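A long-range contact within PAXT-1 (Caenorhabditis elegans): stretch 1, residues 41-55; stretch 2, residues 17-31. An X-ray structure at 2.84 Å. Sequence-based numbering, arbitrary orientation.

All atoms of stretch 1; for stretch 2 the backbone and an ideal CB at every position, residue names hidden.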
# COMPACT_ATOMS: atom_id res chain seq x y z
N GLN B 41 5.25 31.03 -6.08
CA GLN B 41 6.67 30.86 -6.36
C GLN B 41 7.51 31.03 -5.09
O GLN B 41 8.52 30.34 -4.91
CB GLN B 41 7.12 31.82 -7.47
CG GLN B 41 8.42 31.42 -8.15
CD GLN B 41 8.33 30.06 -8.84
OE1 GLN B 41 7.56 29.87 -9.78
NE2 GLN B 41 9.13 29.10 -8.37
N LEU B 42 7.10 31.93 -4.20
CA LEU B 42 7.79 32.04 -2.92
C LEU B 42 7.67 30.75 -2.12
O LEU B 42 8.63 30.31 -1.48
CB LEU B 42 7.23 33.21 -2.11
CG LEU B 42 8.14 33.63 -0.97
CD1 LEU B 42 9.29 34.42 -1.54
CD2 LEU B 42 7.39 34.47 0.03
N GLN B 43 6.47 30.17 -2.11
CA GLN B 43 6.27 28.87 -1.47
C GLN B 43 7.25 27.85 -1.99
O GLN B 43 7.91 27.14 -1.22
CB GLN B 43 4.86 28.37 -1.73
CG GLN B 43 3.80 29.09 -1.00
CD GLN B 43 2.48 28.42 -1.22
OE1 GLN B 43 1.57 29.02 -1.78
NE2 GLN B 43 2.36 27.17 -0.79
N CYS B 44 7.37 27.77 -3.32
CA CYS B 44 8.25 26.78 -3.92
C CYS B 44 9.67 27.05 -3.50
O CYS B 44 10.36 26.18 -2.95
CB CYS B 44 8.11 26.82 -5.43
SG CYS B 44 9.32 25.81 -6.25
N LEU B 45 10.13 28.28 -3.74
CA LEU B 45 11.50 28.64 -3.43
C LEU B 45 11.79 28.52 -1.95
O LEU B 45 12.87 28.08 -1.55
CB LEU B 45 11.76 30.06 -3.91
CG LEU B 45 11.68 30.16 -5.41
CD1 LEU B 45 11.43 31.59 -5.83
CD2 LEU B 45 12.99 29.67 -5.96
N SER B 46 10.81 28.84 -1.10
CA SER B 46 11.08 28.72 0.33
C SER B 46 11.22 27.26 0.72
O SER B 46 12.11 26.90 1.51
CB SER B 46 9.97 29.38 1.15
OG SER B 46 8.81 28.59 1.24
N GLN B 47 10.36 26.40 0.17
CA GLN B 47 10.50 24.98 0.44
C GLN B 47 11.78 24.43 -0.15
O GLN B 47 12.44 23.56 0.44
CB GLN B 47 9.28 24.24 -0.08
CG GLN B 47 8.20 24.25 0.92
CD GLN B 47 8.60 23.44 2.12
OE1 GLN B 47 8.45 23.88 3.25
NE2 GLN B 47 9.18 22.27 1.87
N LEU B 48 12.17 24.94 -1.31
CA LEU B 48 13.41 24.52 -1.92
C LEU B 48 14.58 24.82 -1.00
O LEU B 48 15.45 23.97 -0.77
CB LEU B 48 13.51 25.24 -3.25
CG LEU B 48 14.42 24.84 -4.38
CD1 LEU B 48 14.13 23.42 -4.74
CD2 LEU B 48 13.97 25.71 -5.49
N PHE B 49 14.56 26.00 -0.38
CA PHE B 49 15.63 26.41 0.53
C PHE B 49 15.75 25.46 1.70
O PHE B 49 16.81 24.89 1.94
CB PHE B 49 15.37 27.84 1.00
CG PHE B 49 16.25 28.29 2.13
CD1 PHE B 49 17.64 28.34 1.97
CD2 PHE B 49 15.71 28.77 3.31
CE1 PHE B 49 18.47 28.79 2.98
CE2 PHE B 49 16.52 29.22 4.33
CZ PHE B 49 17.91 29.24 4.17
N ILE B 50 14.65 25.22 2.42
CA ILE B 50 14.81 24.36 3.59
C ILE B 50 14.92 22.90 3.21
O ILE B 50 15.33 22.09 4.04
CB ILE B 50 13.70 24.51 4.64
CG1 ILE B 50 12.40 24.07 4.11
CG2 ILE B 50 13.59 25.93 5.15
CD1 ILE B 50 11.51 23.86 5.26
N ASN B 51 14.55 22.52 1.99
CA ASN B 51 14.85 21.14 1.63
C ASN B 51 16.34 20.92 1.49
O ASN B 51 16.85 19.85 1.84
CB ASN B 51 14.15 20.74 0.33
CG ASN B 51 12.69 20.49 0.53
OD1 ASN B 51 12.23 20.40 1.67
ND2 ASN B 51 11.95 20.37 -0.57
N VAL B 52 17.07 21.94 1.02
CA VAL B 52 18.51 21.79 0.79
C VAL B 52 19.28 21.91 2.10
O VAL B 52 20.16 21.10 2.39
CB VAL B 52 19.02 22.80 -0.24
CG1 VAL B 52 20.45 22.48 -0.57
CG2 VAL B 52 18.17 22.75 -1.49
N THR B 53 19.00 22.95 2.89
CA THR B 53 19.76 23.20 4.11
C THR B 53 19.35 22.23 5.22
O THR B 53 20.21 21.77 5.98
CB THR B 53 19.59 24.65 4.58
OG1 THR B 53 18.19 24.96 4.67
CG2 THR B 53 20.23 25.63 3.59
N LEU B 54 18.07 21.90 5.34
CA LEU B 54 17.62 21.07 6.45
C LEU B 54 17.58 19.58 6.10
O LEU B 54 18.06 18.75 6.88
CB LEU B 54 16.24 21.54 6.94
CG LEU B 54 16.28 22.61 8.05
CD1 LEU B 54 17.16 23.80 7.67
CD2 LEU B 54 14.88 23.09 8.39
N LEU B 55 16.99 19.21 4.97
CA LEU B 55 16.86 17.80 4.63
C LEU B 55 18.05 17.27 3.85
O LEU B 55 18.37 16.08 3.94
CB LEU B 55 15.60 17.59 3.81
CG LEU B 55 14.33 17.60 4.62
CD1 LEU B 55 13.21 18.15 3.76
CD2 LEU B 55 14.11 16.17 4.97
N UNK B 17 2.82 20.76 11.81
CA UNK B 17 3.88 19.78 12.01
C UNK B 17 5.30 20.38 11.92
O UNK B 17 6.27 19.69 12.26
CB UNK B 17 3.73 18.66 10.98
N UNK B 18 5.43 21.63 11.49
CA UNK B 18 6.73 22.25 11.28
C UNK B 18 7.33 22.57 12.65
O UNK B 18 6.65 23.13 13.52
CB UNK B 18 6.61 23.51 10.42
N UNK B 19 8.58 22.18 12.86
CA UNK B 19 9.22 22.54 14.12
C UNK B 19 9.32 24.05 14.25
O UNK B 19 9.30 24.78 13.26
CB UNK B 19 10.61 21.90 14.22
N UNK B 20 9.45 24.50 15.49
CA UNK B 20 9.49 25.94 15.72
C UNK B 20 10.77 26.53 15.15
O UNK B 20 10.75 27.57 14.49
CB UNK B 20 9.38 26.25 17.21
N UNK B 21 11.89 25.83 15.34
CA UNK B 21 13.15 26.29 14.76
C UNK B 21 13.11 26.22 13.23
O UNK B 21 13.54 27.16 12.54
CB UNK B 21 14.32 25.46 15.30
N UNK B 22 12.60 25.12 12.68
CA UNK B 22 12.46 24.99 11.24
C UNK B 22 11.46 25.99 10.67
O UNK B 22 11.51 26.30 9.47
CB UNK B 22 12.03 23.56 10.88
N UNK B 23 10.50 26.45 11.46
CA UNK B 23 9.59 27.44 10.93
C UNK B 23 10.28 28.78 10.80
O UNK B 23 10.08 29.50 9.82
CB UNK B 23 8.35 27.56 11.82
N UNK B 24 11.08 29.14 11.80
CA UNK B 24 11.75 30.44 11.74
C UNK B 24 12.66 30.52 10.52
O UNK B 24 12.74 31.56 9.87
CB UNK B 24 12.56 30.69 13.02
N UNK B 25 13.31 29.42 10.16
CA UNK B 25 14.14 29.48 8.97
C UNK B 25 13.29 29.71 7.73
O UNK B 25 13.62 30.56 6.90
CB UNK B 25 14.96 28.20 8.82
N UNK B 26 12.16 29.01 7.62
CA UNK B 26 11.25 29.26 6.51
C UNK B 26 10.67 30.66 6.57
O UNK B 26 10.54 31.33 5.53
CB UNK B 26 10.12 28.23 6.50
N UNK B 27 10.31 31.13 7.76
CA UNK B 27 9.74 32.47 7.89
C UNK B 27 10.70 33.51 7.32
O UNK B 27 10.32 34.36 6.51
CB UNK B 27 9.42 32.78 9.35
N UNK B 28 11.98 33.43 7.74
CA UNK B 28 12.96 34.44 7.36
C UNK B 28 13.23 34.45 5.85
O UNK B 28 13.48 35.51 5.27
CB UNK B 28 14.27 34.20 8.12
N UNK B 29 13.24 33.28 5.22
CA UNK B 29 13.42 33.25 3.77
C UNK B 29 12.23 33.87 3.06
O UNK B 29 12.40 34.65 2.11
CB UNK B 29 13.63 31.81 3.28
N UNK B 30 11.02 33.54 3.49
CA UNK B 30 9.86 34.10 2.85
C UNK B 30 9.83 35.60 3.07
O UNK B 30 9.43 36.34 2.18
CB UNK B 30 8.58 33.44 3.37
N UNK B 31 10.29 36.06 4.25
CA UNK B 31 10.28 37.50 4.53
C UNK B 31 11.33 38.25 3.73
O UNK B 31 11.10 39.39 3.33
CB UNK B 31 10.50 37.75 6.02

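The helices 41-55 and 20-31 pack with N-to-C directions that differ by 135° and axes 9.4 Å apart at closest approach. Position 17 lies before the helix of stretch 2 and its CB has nothing of stretch 1 within 5.5 Å, so many residues would suit; it is tryptophan. At 18 the CA-to-CB bond points toward stretch 1 but from a distance, leaving room for a long side chain, polar or apolar. Glu-18 only brushes stretch 1, its OE2 4.1 Å from Ile-50 CD1, and turns its carboxylate to a partner at 26.

Position 19, extended and directly before the helix, favours a small capping residue such as serine, threonine, aspartate or asparagine. It is Ser-19, whose OG accepts a weak capping bond from the backbone N of 21. Position 20 is out of reach of stretch 1 and 21 points sideways without touching it; polar residues suit the first turn, and both are aspartate.

Position 22 points sideways, with its ideal CB already 3.8 Å from Leu-54 CD2; a small apolar residue suffices, and Ala-22 makes this contact with its methyl group. Positions 23 and 24 meet no atom of stretch 1 at CB and are tryptophan and glutamate.

Position 25 points toward an apolar patch formed by Ile-50, Phe-49 and Leu-54, suited to leucine, isoleucine or methionine. In Leu-25, CD2 lies 3.7 Å from Phe-49 CE2 and 3.8 Å from Leu-54 CD1.

At 26 the bond runs sideways past Ile-50 CG2, while Ser-46 OG and Gln-47 OE1 offer polar atoms farther along. A long side chain with an apolar stem and a polar end fits; lysine, glutamine or arginine could serve. Arg-26 rests CG 3.4 Å from Ile-50 CD1, and its NH1 gives a weak hydrogen bond to Ser-46 OG (3.3 Å). Gln-47 OE1 lies over one guanidinium face, and a salt bridge from Arg-26 NE to Glu-18 OE2 (2.7 Å) helps hold the group.

Positions 27 and 28, pointing away and sideways, are lysine and alanine; Lys-27 NZ bridges to Glu-24 OE2 at 3.0 Å.

Position 29 points toward a surface made by Phe-49, Ser-46 and Leu-45, along which a flat aromatic or a leucine or methionine could lie. Phe-29 sets its ring near parallel to that of Phe-49 but slid apart, centroids 4.8 Å apart, and Phe-49 CB sits over its face.

At 30, Leu-42 CD2 is 3.7 Å from the ideal CB, favouring a flexible apolar chain such as leucine or methionine. Met-30, present as selenomethionine, places CE 3.5 Å from Leu-42 CD2 and CG 3.6 Å from Ser-46 CB. Position 31 points away and is leucine.

Stretch 2, residues 17-31: WESDDAWELRKAFML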
# COMPACT_ATOMS: atom_id res chain seq x y z
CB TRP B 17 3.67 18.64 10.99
CG TRP B 17 3.40 19.11 9.57
CD1 TRP B 17 2.18 19.43 9.04
CD2 TRP B 17 4.35 19.25 8.50
NE1 TRP B 17 2.32 19.79 7.72
CE2 TRP B 17 3.64 19.68 7.36
CE3 TRP B 17 5.73 19.05 8.39
CZ2 TRP B 17 4.27 19.92 6.12
CZ3 TRP B 17 6.35 19.29 7.15
CH2 TRP B 17 5.62 19.73 6.04
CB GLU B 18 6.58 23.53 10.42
CG GLU B 18 7.70 23.79 9.39
CD GLU B 18 7.28 24.69 8.20
OE1 GLU B 18 6.07 24.99 8.06
OE2 GLU B 18 8.17 25.07 7.40
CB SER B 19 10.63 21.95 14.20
OG SER B 19 11.41 22.60 15.18
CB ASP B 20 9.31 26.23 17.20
CG ASP B 20 7.87 25.96 17.67
OD1 ASP B 20 7.07 25.48 16.84
OD2 ASP B 20 7.56 26.22 18.85
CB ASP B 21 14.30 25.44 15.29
CG ASP B 21 14.53 25.63 16.78
OD1 ASP B 21 14.39 26.77 17.28
OD2 ASP B 21 14.86 24.63 17.45
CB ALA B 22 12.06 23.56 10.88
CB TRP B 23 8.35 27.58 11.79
CG TRP B 23 7.58 28.82 11.45
CD1 TRP B 23 7.23 29.83 12.29
CD2 TRP B 23 7.06 29.17 10.16
NE1 TRP B 23 6.53 30.79 11.61
CE2 TRP B 23 6.41 30.40 10.30
CE3 TRP B 23 7.10 28.57 8.91
CZ2 TRP B 23 5.79 31.04 9.23
CZ3 TRP B 23 6.50 29.20 7.85
CH2 TRP B 23 5.84 30.42 8.02
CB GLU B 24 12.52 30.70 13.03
CG GLU B 24 11.66 31.01 14.28
CD GLU B 24 10.96 32.37 14.24
OE1 GLU B 24 11.60 33.37 13.83
OE2 GLU B 24 9.77 32.44 14.62
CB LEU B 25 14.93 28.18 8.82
CG LEU B 25 16.44 28.39 8.74
CD1 LEU B 25 17.08 28.01 10.07
CD2 LEU B 25 17.06 27.61 7.57
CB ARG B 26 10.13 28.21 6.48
CG ARG B 26 10.37 27.05 5.54
CD ARG B 26 9.20 26.82 4.62
NE ARG B 26 7.92 26.68 5.31
CZ ARG B 26 6.75 26.90 4.71
NH1 ARG B 26 6.73 27.24 3.42
NH2 ARG B 26 5.61 26.77 5.39
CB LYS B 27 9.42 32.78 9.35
CG LYS B 27 8.61 34.06 9.52
CD LYS B 27 8.61 34.61 10.95
CE LYS B 27 7.69 33.86 11.90
NZ LYS B 27 7.86 34.40 13.28
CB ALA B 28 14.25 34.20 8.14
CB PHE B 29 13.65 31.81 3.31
CG PHE B 29 13.98 31.69 1.85
CD1 PHE B 29 13.01 31.86 0.88
CD2 PHE B 29 15.26 31.37 1.45
CE1 PHE B 29 13.31 31.75 -0.45
CE2 PHE B 29 15.56 31.25 0.12
CZ PHE B 29 14.59 31.43 -0.84
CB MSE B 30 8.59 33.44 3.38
CG MSE B 30 8.64 31.96 3.28
SE MSE B 30 6.92 31.07 3.33
CE MSE B 30 6.12 31.63 1.63
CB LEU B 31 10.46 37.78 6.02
CG LEU B 31 9.27 37.46 6.92
CD1 LEU B 31 9.66 37.38 8.40
CD2 LEU B 31 8.15 38.48 6.69
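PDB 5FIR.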